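Local structure of nucleoporin 53 (Pichia guilliermondii, 3P3D) at residues A[76-80]-A[92-96]. The protein probably serves as a structural constituent of the nuclear pore complex and may bind nucleic acid and phospholipid, this chain being its RRM domain. Residues are numbered along the deposited sequence; the frame is centred on the assembly and turned at random.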
loop_
_atom_site.group_PDB
_atom_site.type_symbol
_atom_site.label_atom_id
_atom_site.label_comp_id
_atom_site.label_asym_id
_atom_site.label_seq_id
_atom_site.Cartn_x
_atom_site.Cartn_y
_atom_site.Cartn_z
ATOM N N VAL A 76 5.517 -5.310 -8.830
ATOM C CA VAL A 76 6.931 -5.080 -9.150
ATOM C C VAL A 76 7.189 -3.573 -9.270
ATOM O O VAL A 76 8.125 -3.062 -8.687
ATOM C CB VAL A 76 7.310 -5.819 -10.470
ATOM C CG1 VAL A 76 8.628 -5.361 -10.998
ATOM C CG2 VAL A 76 7.335 -7.307 -10.248
ATOM N N ASP A 77 6.309 -2.868 -9.983
ATOM C CA ASP A 77 6.443 -1.431 -10.204
ATOM C C ASP A 77 6.268 -0.594 -8.917
ATOM O O ASP A 77 6.989 0.380 -8.691
ATOM C CB ASP A 77 5.413 -0.969 -11.234
ATOM C CG ASP A 77 5.672 -1.522 -12.628
ATOM O OD1 ASP A 77 6.751 -2.124 -12.861
ATOM O OD2 ASP A 77 4.780 -1.342 -13.491
ATOM N N ALA A 78 5.282 -0.956 -8.107
ATOM C CA ALA A 78 5.067 -0.293 -6.825
ATOM C C ALA A 78 6.292 -0.403 -5.942
ATOM O O ALA A 78 6.683 0.529 -5.302
ATOM C CB ALA A 78 3.868 -0.889 -6.131
ATOM N N LEU A 79 6.900 -1.575 -5.946
ATOM C CA LEU A 79 8.060 -1.880 -5.119
ATOM C C LEU A 79 9.221 -0.946 -5.378
ATOM O O LEU A 79 10.026 -0.708 -4.493
ATOM C CB LEU A 79 8.519 -3.290 -5.424
ATOM C CG LEU A 79 8.971 -4.149 -4.260
ATOM C CD1 LEU A 79 7.916 -4.197 -3.166
ATOM C CD2 LEU A 79 9.238 -5.533 -4.856
ATOM N N LEU A 80 9.308 -0.441 -6.603
ATOM C CA LEU A 80 10.332 0.510 -6.979
ATOM C C LEU A 80 10.199 1.826 -6.242
ATOM O O LEU A 80 11.125 2.587 -6.236
ATOM C CB LEU A 80 10.285 0.801 -8.488
ATOM C CG LEU A 80 10.464 -0.334 -9.499
ATOM C CD1 LEU A 80 10.318 0.209 -10.927
ATOM C CD2 LEU A 80 11.816 -0.988 -9.310
ATOM N N GLY A 92 8.190 3.369 2.707
ATOM C CA GLY A 92 8.704 2.009 2.510
ATOM C C GLY A 92 7.746 1.150 1.714
ATOM O O GLY A 92 6.527 1.249 1.863
ATOM N N VAL A 93 8.292 0.316 0.843
ATOM C CA VAL A 93 7.481 -0.630 0.097
ATOM C C VAL A 93 8.231 -1.929 0.066
ATOM O O VAL A 93 9.402 -1.958 -0.315
ATOM C CB VAL A 93 7.163 -0.176 -1.348
ATOM C CG1 VAL A 93 6.127 -1.108 -1.996
ATOM C CG2 VAL A 93 6.644 1.237 -1.371
ATOM N N ILE A 94 7.562 -3.000 0.497
ATOM C CA ILE A 94 8.135 -4.356 0.435
ATOM C C ILE A 94 7.059 -5.313 -0.012
ATOM O O ILE A 94 5.877 -5.006 0.143
ATOM C CB ILE A 94 8.713 -4.851 1.809
ATOM C CG1 ILE A 94 7.687 -4.752 2.942
ATOM C CG2 ILE A 94 9.941 -4.073 2.196
ATOM C CD1 ILE A 94 8.087 -5.561 4.178
ATOM N N PRO A 95 7.458 -6.482 -0.551
ATOM C CA PRO A 95 6.478 -7.505 -0.835
ATOM C C PRO A 95 5.746 -7.908 0.445
ATOM O O PRO A 95 6.376 -8.050 1.500
ATOM C CB PRO A 95 7.333 -8.662 -1.331
ATOM C CG PRO A 95 8.650 -8.061 -1.678
ATOM C CD PRO A 95 8.824 -7.015 -0.690
ATOM N N TYR A 96 4.433 -8.071 0.356
ATOM C CA TYR A 96 3.660 -8.628 1.453
ATOM C C TYR A 96 4.110 -10.052 1.813
ATOM O O TYR A 96 4.431 -10.845 0.927
ATOM C CB TYR A 96 2.183 -8.661 1.067
ATOM C CG TYR A 96 1.348 -9.631 1.882
ATOM C CD1 TYR A 96 0.859 -9.271 3.126
ATOM C CD2 TYR A 96 1.044 -10.917 1.393
ATOM C CE1 TYR A 96 0.098 -10.141 3.874
ATOM C CE2 TYR A 96 0.277 -11.809 2.146
ATOM C CZ TYR A 96 -0.199 -11.404 3.384
ATOM O OH TYR A 96 -0.970 -12.244 4.156
#
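Val93 points its side chain from strand 89-95 toward helix 72-79, and all three of its side-chain carbons sit near one carbonyl oxygen. Val93 CB lies 4.0 Å from Ala78 O. Val93 CG1 is anti to the backbone N (chi1 -171°), which turns it toward the Pro95 end of the strand, beside Leu79. There Val93 CG1 comes within 3.7 Å of Ala78 O. It is also 3.8 Å from Leu79 CD1. Val93 CG2, on the backbone N side, is likewise close to Ala78 O, at 4.0 Å. In the RRM fold (beta-alpha-beta-beta-alpha-beta) this is the second helix lying against the fourth of the canonical strands, and Val93 belongs to the buried layer between sheet and helices, where Ile10 of strand 9-13 and Phe27 of helix 20-27 touch both Val93 and Ala78. Ile94, next along the strand, turns its side chain away from the helix, as strand alternation requires. Leu79 meets the backbone at this point: Leu79 CD1 rests over the face of the Ile94-Pro95 peptide, 3.5 Å from Ile94 C. An off-staggered chi1 of -140° accompanies this placement. Leu79 CD1 is also 3.9 Å from Pro95 CD, and Leu79 CD2 is 4.1 Å from Pro95 CG, the leucine and the proline ring crossing at about a right angle. Asn82, shortly after segment 76-80 in the chain, accepts a hydrogen bond at OD1 from Val93 N.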